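Local coordinates for uncharacterized protein (Bacteroides ovatus, PDB 4FS7) that is of unknown function but folds as an extracellular leucine-rich repeat solenoid of the BspA type and probably binds other proteins, at residues Leu299-Leu304 with Leu322-Pro328; Ile311-Glu317 with Ile334-Arg340; Ile357-Gln363 with Tyr380-Glu385. Numbering follows the deposited sequence.

Contact 1 of 3, residues Leu299-Leu304 with Leu322-Pro328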
# COMPACT_ATOMS: atom_id res chain seq x y z
N LEU A 299 -9.35 20.33 9.22
CA LEU A 299 -8.28 20.48 10.23
C LEU A 299 -8.52 21.76 11.02
O LEU A 299 -8.62 22.85 10.45
CB LEU A 299 -6.95 20.57 9.51
CG LEU A 299 -5.69 20.70 10.34
CD1 LEU A 299 -5.57 19.62 11.42
CD2 LEU A 299 -4.48 20.71 9.39
N THR A 300 -8.65 21.61 12.35
CA THR A 300 -8.98 22.71 13.23
C THR A 300 -8.04 22.86 14.41
O THR A 300 -8.11 23.89 15.10
CB THR A 300 -10.47 22.60 13.71
OG1 THR A 300 -10.64 21.33 14.35
CG2 THR A 300 -11.45 22.79 12.58
N GLU A 301 -7.13 21.93 14.67
CA GLU A 301 -6.15 22.07 15.73
C GLU A 301 -4.81 21.58 15.26
O GLU A 301 -4.66 20.41 14.87
CB GLU A 301 -6.53 21.30 16.99
CG GLU A 301 -5.38 21.26 18.00
CD GLU A 301 -5.80 20.78 19.35
OE1 GLU A 301 -6.66 21.45 19.97
OE2 GLU A 301 -5.26 19.73 19.78
N VAL A 302 -3.83 22.47 15.27
CA VAL A 302 -2.48 22.15 14.86
C VAL A 302 -1.49 22.58 15.91
O VAL A 302 -1.36 23.79 16.21
CB VAL A 302 -2.10 22.82 13.51
CG1 VAL A 302 -0.66 22.47 13.14
CG2 VAL A 302 -3.07 22.44 12.40
N LYS A 303 -0.86 21.60 16.55
CA LYS A 303 0.22 21.83 17.49
C LYS A 303 1.55 21.56 16.84
O LYS A 303 1.88 20.41 16.56
CB LYS A 303 0.03 21.00 18.76
CG LYS A 303 1.23 21.12 19.72
CD LYS A 303 1.37 22.47 20.32
CE LYS A 303 2.69 22.58 21.13
NZ LYS A 303 2.81 23.93 21.82
N LEU A 304 2.30 22.62 16.56
CA LEU A 304 3.68 22.55 16.08
C LEU A 304 4.62 22.65 17.26
O LEU A 304 4.59 23.65 17.97
CB LEU A 304 3.99 23.64 15.05
CG LEU A 304 3.10 23.64 13.81
CD1 LEU A 304 3.53 24.83 12.90
CD2 LEU A 304 3.11 22.28 13.06
N LEU A 322 -9.28 25.92 9.40
CA LEU A 322 -8.28 26.26 10.39
C LEU A 322 -8.39 27.75 10.74
O LEU A 322 -8.26 28.59 9.87
CB LEU A 322 -6.89 25.99 9.80
CG LEU A 322 -5.68 26.21 10.73
CD1 LEU A 322 -5.79 25.27 11.99
CD2 LEU A 322 -4.38 26.05 9.93
N VAL A 323 -8.62 28.05 12.01
CA VAL A 323 -8.86 29.42 12.48
C VAL A 323 -7.62 30.00 13.12
O VAL A 323 -7.32 31.21 12.98
CB VAL A 323 -10.04 29.42 13.49
CG1 VAL A 323 -10.09 30.78 14.24
CG2 VAL A 323 -11.30 29.18 12.75
N SER A 324 -6.90 29.19 13.88
CA SER A 324 -5.71 29.63 14.65
C SER A 324 -4.56 28.68 14.41
O SER A 324 -4.75 27.45 14.39
CB SER A 324 -6.01 29.64 16.15
OG SER A 324 -7.17 30.41 16.43
N ILE A 325 -3.36 29.24 14.35
CA ILE A 325 -2.16 28.44 14.45
C ILE A 325 -1.05 29.25 15.14
O ILE A 325 -0.83 30.44 14.84
CB ILE A 325 -1.73 27.85 13.11
CG1 ILE A 325 -0.65 26.76 13.28
CG2 ILE A 325 -1.27 29.00 12.16
CD1 ILE A 325 -0.29 26.04 11.97
N ASP A 326 -0.46 28.60 16.13
CA ASP A 326 0.65 29.16 16.90
C ASP A 326 1.92 28.65 16.27
O ASP A 326 2.23 27.46 16.33
CB ASP A 326 0.49 28.76 18.36
CG ASP A 326 1.60 29.28 19.28
OD1 ASP A 326 2.23 30.29 18.95
OD2 ASP A 326 1.80 28.67 20.35
N LEU A 327 2.64 29.54 15.62
CA LEU A 327 3.94 29.21 15.02
C LEU A 327 4.97 29.25 16.13
O LEU A 327 5.03 30.24 16.87
CB LEU A 327 4.32 30.18 13.92
CG LEU A 327 3.40 30.16 12.68
CD1 LEU A 327 4.03 31.05 11.60
CD2 LEU A 327 3.12 28.75 12.19
N PRO A 328 5.77 28.20 16.28
CA PRO A 328 6.66 28.17 17.42
C PRO A 328 7.85 29.09 17.26
O PRO A 328 8.16 29.61 16.16
CB PRO A 328 7.07 26.69 17.51
CG PRO A 328 6.93 26.19 16.12
CD PRO A 328 5.71 26.91 15.58
O HOH W 1 -8.18 26.57 14.58
O HOH W 2 -4.50 25.26 15.96
O HOH W 3 -1.91 26.28 17.34
O HOH W 4 1.10 25.22 17.04
O HOH W 5 1.58 25.87 20.23
O HOH W 6 3.57 26.15 18.55
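Residues 299-304 and 322-328 run in the same direction, only 2° apart, yet no direct hydrogen bond joins them. Their CA atoms move apart along the way, from 4.6 Å for Thr300 and Leu322 to 6.3 Å for Val302 and Ile325. Water fills the gap. Water 1 donates to Thr300 O (2.7 Å) and accepts from Val323 N (3.0 Å). Water 2 links Val302 N (3.0 Å) to Ser324 O (2.7 Å). Water 3 links Val302 O (2.8 Å) to Asp326 N (3.0 Å). Water 4 accepts from Leu304 N (2.9 Å) and lies 2.6 Å from Asp326 O. At the surface, water 5 joins Lys303 NZ to Asp326 OD2, 2.8 Å from each.

The other interactions are apolar. Val302 points toward the second segment. Its CG2 meets Leu322 CD1 (3.9 Å) and its CG1 meets Ile325 CD1 (3.8 Å). Leu304 CD1 touches Ile325 CD1 (4.1 Å) and Leu327 CD2 (4.0 Å), while Leu304 CB rests on Pro328 CD (3.7 Å).

On their far sides, 301-304 pairs with strand 280-283, and the weakly bonded strand at about 324-325 with strand 347-348. The contact is thus a water-bridged break between parallel sheets of successive coils, with hydrophobic residues facing inward as in a leucine-rich repeat solenoid.

Contact 2 of 3, residues Ile311-Glu317 with Ile334-Arg340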
# COMPACT_ATOMS: atom_id res chain seq x y z
N ILE A 311 8.11 25.67 7.43
CA ILE A 311 6.79 25.29 6.93
C ILE A 311 6.87 25.28 5.39
O ILE A 311 7.08 26.31 4.76
CB ILE A 311 5.66 26.27 7.34
CG1 ILE A 311 5.72 26.62 8.84
CG2 ILE A 311 4.29 25.68 6.90
CD1 ILE A 311 5.50 25.41 9.74
N GLY A 312 6.78 24.09 4.80
CA GLY A 312 6.98 23.91 3.42
C GLY A 312 5.95 24.52 2.51
O GLY A 312 4.83 24.82 2.92
N GLU A 313 6.30 24.61 1.24
CA GLU A 313 5.42 25.06 0.20
C GLU A 313 4.08 24.34 0.23
O GLU A 313 4.01 23.11 0.29
CB GLU A 313 6.12 24.84 -1.15
CG GLU A 313 5.47 25.50 -2.31
CD GLU A 313 6.42 25.82 -3.49
OE1 GLU A 313 7.59 26.30 -3.33
OE2 GLU A 313 5.92 25.66 -4.62
N GLU A 314 2.97 25.09 0.19
CA GLU A 314 1.61 24.56 0.14
C GLU A 314 1.29 23.63 1.31
O GLU A 314 0.32 22.86 1.24
CB GLU A 314 1.35 23.82 -1.19
CG GLU A 314 1.37 24.70 -2.42
CD GLU A 314 1.16 23.92 -3.70
OE1 GLU A 314 0.65 22.78 -3.65
OE2 GLU A 314 1.50 24.48 -4.77
N ALA A 315 2.00 23.74 2.44
CA ALA A 315 1.79 22.77 3.53
C ALA A 315 0.40 22.72 4.10
O ALA A 315 -0.08 21.67 4.49
CB ALA A 315 2.83 22.92 4.61
N PHE A 316 -0.22 23.90 4.21
CA PHE A 316 -1.54 24.04 4.74
C PHE A 316 -2.52 24.64 3.72
O PHE A 316 -3.62 25.12 4.06
CB PHE A 316 -1.59 24.85 6.05
CG PHE A 316 -0.82 24.23 7.18
CD1 PHE A 316 -1.43 23.32 8.02
CD2 PHE A 316 0.49 24.55 7.42
CE1 PHE A 316 -0.74 22.74 9.07
CE2 PHE A 316 1.19 23.99 8.46
CZ PHE A 316 0.55 23.08 9.29
N GLU A 317 -2.16 24.55 2.44
CA GLU A 317 -3.06 25.13 1.42
C GLU A 317 -4.42 24.41 1.47
O GLU A 317 -4.48 23.17 1.59
CB GLU A 317 -2.42 25.06 0.04
CG GLU A 317 -3.36 25.52 -1.07
CD GLU A 317 -2.72 25.91 -2.39
OE1 GLU A 317 -1.57 26.30 -2.40
OE2 GLU A 317 -3.49 25.82 -3.35
N ILE A 334 8.35 30.38 6.06
CA ILE A 334 7.04 29.96 5.63
C ILE A 334 7.07 29.92 4.11
O ILE A 334 7.44 30.91 3.49
CB ILE A 334 5.90 31.00 6.10
CG1 ILE A 334 5.80 31.01 7.64
CG2 ILE A 334 4.55 30.69 5.47
CD1 ILE A 334 4.97 32.19 8.23
N GLY A 335 6.73 28.78 3.51
CA GLY A 335 6.86 28.61 2.08
C GLY A 335 5.82 29.25 1.21
O GLY A 335 4.86 29.88 1.65
N LYS A 336 6.08 29.18 -0.09
CA LYS A 336 5.14 29.65 -1.11
C LYS A 336 3.78 28.99 -0.89
O LYS A 336 3.71 27.77 -0.71
CB LYS A 336 5.71 29.29 -2.49
CG LYS A 336 4.78 29.59 -3.64
CD LYS A 336 5.43 29.37 -5.01
CE LYS A 336 4.51 29.75 -6.14
NZ LYS A 336 5.18 29.61 -7.46
N ARG A 337 2.71 29.78 -0.88
CA ARG A 337 1.34 29.27 -0.80
C ARG A 337 1.14 28.40 0.44
O ARG A 337 0.19 27.64 0.50
CB ARG A 337 0.97 28.51 -2.06
CG ARG A 337 0.76 29.43 -3.26
CD ARG A 337 0.68 28.69 -4.62
NE ARG A 337 -0.38 27.70 -4.64
CZ ARG A 337 -0.77 27.10 -5.77
NH1 ARG A 337 -0.19 27.39 -6.92
NH2 ARG A 337 -1.71 26.17 -5.73
N SER A 338 1.93 28.58 1.51
CA SER A 338 1.78 27.66 2.64
C SER A 338 0.45 27.68 3.34
O SER A 338 0.05 26.65 3.88
CB SER A 338 2.92 27.87 3.66
OG SER A 338 4.19 27.43 3.20
N PHE A 339 -0.23 28.84 3.35
CA PHE A 339 -1.57 28.97 3.92
C PHE A 339 -2.55 29.50 2.88
O PHE A 339 -3.58 30.04 3.22
CB PHE A 339 -1.55 29.86 5.19
CG PHE A 339 -0.72 29.27 6.30
CD1 PHE A 339 -1.31 28.39 7.20
CD2 PHE A 339 0.61 29.55 6.44
CE1 PHE A 339 -0.55 27.83 8.21
CE2 PHE A 339 1.39 28.98 7.47
CZ PHE A 339 0.79 28.13 8.35
N ARG A 340 -2.28 29.26 1.60
CA ARG A 340 -3.16 29.75 0.57
C ARG A 340 -4.53 29.12 0.76
O ARG A 340 -4.69 27.91 0.96
CB ARG A 340 -2.63 29.43 -0.83
CG ARG A 340 -3.64 29.79 -1.94
CD ARG A 340 -3.07 29.70 -3.33
NE ARG A 340 -4.07 30.13 -4.31
CZ ARG A 340 -4.81 29.35 -5.06
NH1 ARG A 340 -4.76 28.03 -4.97
NH2 ARG A 340 -5.67 29.91 -5.89
O HOH W 7 8.54 27.83 -1.04
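Ile311 forms a parallel bridge with Ile334, and its O accepts from Gly335 N (2.8 Å). A CB on Gly335 would clash with Gly312 and Glu313, so the close approach suits glycine. Gly312 O accepts from Ser338 OG (2.7 Å). Glu313 OE1 reaches Lys336 N through water 7. Glu314 N donates to Lys336 O (2.9 Å), and Glu314 CA makes a CA-H...O contact with Arg337 O (3.4 Å). Glu314 OE2 and Arg337 NE form a long, charge-only salt bridge (3.7 Å). The two segments are equivalent parts of adjacent leucine-rich repeats: in each coil a type II turn is followed by a type I turn. Phe316 N donates to Ser338 O (2.8 Å). Its ring lies near parallel to that of Phe339 but slid sideways, with centroids 5.1 Å apart. Phe293 and Phe362 extend this row of rings. Glu317 salt-bridges Arg337 (OE1 to NE, 2.9 Å; OE2 to NH2, 3.0 Å) and Arg340 (OE2 to NH1, 3.0 Å). Glu317 OE2 also hydrogen-bonds Tyr294 OH.

Contact 3 of 3, residues Ile357-Gln363 with Tyr380-Glu385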
# COMPACT_ATOMS: atom_id res chain seq x y z
N ILE A 357 8.94 34.73 3.98
CA ILE A 357 7.59 34.31 3.68
C ILE A 357 7.52 34.13 2.16
O ILE A 357 7.94 35.00 1.42
CB ILE A 357 6.53 35.35 4.13
CG1 ILE A 357 6.61 35.49 5.67
CG2 ILE A 357 5.12 34.98 3.67
CD1 ILE A 357 5.77 36.66 6.22
N GLY A 358 7.02 32.98 1.72
CA GLY A 358 6.98 32.68 0.30
C GLY A 358 5.82 33.33 -0.43
O GLY A 358 4.88 33.86 0.17
N ALA A 359 5.88 33.28 -1.75
CA ALA A 359 4.93 33.98 -2.59
C ALA A 359 3.52 33.50 -2.29
O ALA A 359 3.23 32.30 -2.25
CB ALA A 359 5.25 33.82 -4.07
N ASN A 360 2.61 34.45 -2.09
CA ASN A 360 1.22 34.13 -1.92
C ASN A 360 0.95 33.17 -0.76
O ASN A 360 -0.06 32.47 -0.76
CB ASN A 360 0.61 33.66 -3.25
CG ASN A 360 0.47 34.78 -4.21
OD1 ASN A 360 0.03 35.87 -3.83
ND2 ASN A 360 0.77 34.53 -5.46
N ALA A 361 1.79 33.25 0.28
CA ALA A 361 1.60 32.39 1.44
C ALA A 361 0.22 32.51 2.07
O ALA A 361 -0.29 31.57 2.64
CB ALA A 361 2.70 32.62 2.45
N PHE A 362 -0.34 33.74 2.03
CA PHE A 362 -1.62 34.01 2.65
C PHE A 362 -2.66 34.49 1.65
O PHE A 362 -3.65 35.09 2.02
CB PHE A 362 -1.43 35.00 3.84
CG PHE A 362 -0.60 34.43 4.91
CD1 PHE A 362 -1.13 33.54 5.82
CD2 PHE A 362 0.77 34.70 4.96
CE1 PHE A 362 -0.33 32.97 6.77
CE2 PHE A 362 1.57 34.10 5.93
CZ PHE A 362 1.01 33.24 6.84
N GLN A 363 -2.44 34.18 0.38
CA GLN A 363 -3.44 34.47 -0.63
C GLN A 363 -4.73 33.73 -0.30
O GLN A 363 -4.69 32.56 0.11
CB GLN A 363 -2.91 34.06 -1.98
CG GLN A 363 -3.87 34.31 -3.12
CD GLN A 363 -3.24 33.93 -4.43
OE1 GLN A 363 -2.79 32.82 -4.62
NE2 GLN A 363 -3.17 34.89 -5.33
N TYR A 380 6.90 41.47 2.41
CA TYR A 380 5.98 40.33 2.28
C TYR A 380 4.52 40.70 2.47
O TYR A 380 3.64 39.83 2.41
CB TYR A 380 6.42 39.18 3.22
CG TYR A 380 7.80 38.68 2.92
CD1 TYR A 380 8.13 38.26 1.64
CD2 TYR A 380 8.79 38.66 3.89
CE1 TYR A 380 9.42 37.79 1.35
CE2 TYR A 380 10.07 38.18 3.60
CZ TYR A 380 10.38 37.74 2.30
OH TYR A 380 11.66 37.30 2.04
N ARG A 381 4.20 41.98 2.64
CA ARG A 381 2.83 42.36 2.80
C ARG A 381 1.99 42.01 1.58
O ARG A 381 0.79 41.77 1.68
CB ARG A 381 2.69 43.86 3.12
CG ARG A 381 3.11 44.82 2.02
CD ARG A 381 3.15 46.22 2.65
NE ARG A 381 3.55 47.28 1.78
CZ ARG A 381 4.80 47.58 1.44
NH1 ARG A 381 5.82 46.84 1.84
NH2 ARG A 381 5.02 48.65 0.69
N TYR A 382 2.62 41.94 0.41
CA TYR A 382 1.92 41.61 -0.83
C TYR A 382 1.46 40.15 -0.91
O TYR A 382 0.65 39.81 -1.78
CB TYR A 382 2.80 41.95 -2.03
CG TYR A 382 3.37 43.34 -1.99
CD1 TYR A 382 2.55 44.43 -2.08
CD2 TYR A 382 4.74 43.55 -1.82
CE1 TYR A 382 3.06 45.73 -2.05
CE2 TYR A 382 5.28 44.82 -1.79
CZ TYR A 382 4.43 45.91 -1.86
OH TYR A 382 4.96 47.18 -1.80
N ASP A 383 1.95 39.34 0.03
CA ASP A 383 1.62 37.92 0.08
C ASP A 383 0.41 37.60 0.95
O ASP A 383 0.07 36.44 1.17
CB ASP A 383 2.87 37.16 0.47
CG ASP A 383 3.96 37.36 -0.59
OD1 ASP A 383 3.68 37.05 -1.78
OD2 ASP A 383 5.01 37.93 -0.28
N PHE A 384 -0.23 38.66 1.43
CA PHE A 384 -1.50 38.62 2.13
C PHE A 384 -2.61 39.23 1.29
O PHE A 384 -2.34 40.02 0.37
CB PHE A 384 -1.42 39.42 3.43
CG PHE A 384 -0.42 38.89 4.44
CD1 PHE A 384 0.91 39.10 4.27
CD2 PHE A 384 -0.82 38.19 5.57
CE1 PHE A 384 1.87 38.63 5.19
CE2 PHE A 384 0.13 37.73 6.47
CZ PHE A 384 1.46 37.96 6.29
N GLU A 385 -3.86 38.95 1.64
CA GLU A 385 -4.97 39.68 1.05
C GLU A 385 -4.85 41.16 1.33
O GLU A 385 -4.32 41.57 2.34
CB GLU A 385 -6.29 39.16 1.62
CG GLU A 385 -6.61 37.75 1.11
CD GLU A 385 -6.94 37.76 -0.37
OE1 GLU A 385 -7.88 38.52 -0.72
OE2 GLU A 385 -6.31 37.03 -1.19
O HOH W 8 7.09 36.29 -1.01
O HOH W 9 -1.37 37.45 -1.89
O HOH W 10 -4.50 37.70 4.17
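The main bump is Asp383, which fits against the hollow of the type II turn Gly358-Ala361. Its OD1 accepts from Asn360 N (2.8 Å) and sits 3.4 Å from Ala359 CA. Its backbone O accepts from Phe362 N (2.9 Å), in the type I turn Asn360-Gln363 that follows. Water 8 fills the space between Ile357 O and Asp383 OD2. Here the leucine-rich repeat solenoid nears its C-terminal end, and the 3-10 segment 380-383 lies beside the overlapping type II and type I turns of 357-363. Inside, the Phe362 and Phe384 rings are near parallel (11°) but slid apart, so they barely overlap; their centroids are 4.6 Å apart. Phe362 CD2 presses on the face of Phe384, 3.4 Å from its CE2. Phe390 meets Phe384 edge-to-face. Ile357 fills the hollow between the Tyr380 and Phe384 rings. Its CB packs over the face of the Tyr380 ring in a CH-pi contact (4.1 Å to the centroid), and its CD1 lies 4.5 Å from Phe384 CE1.

Overall arrangement
Contacts 1 and 2 belong to the same neighbouring coils, and their segments alternate along the chain. They share an apolar interior: Val302 and Ile325 pack on Phe316, Leu304 on Ile311, and Leu327 on Ile334. Contact 1 is the more buried overall, but its backbones meet through water. Contacts 2 and 3 are partly buried and use direct hydrogen bonds, between turns in contact 2 and between turns and a 3-10 segment in contact 3. They adjoin, with the rings of Phe339 and Phe362 meeting, while contacts 1 and 3 do not touch. Charged side chains form a salt-bridge network in contact 2. In contact 3 a carboxylate bonds a backbone amide instead, near the chain's end.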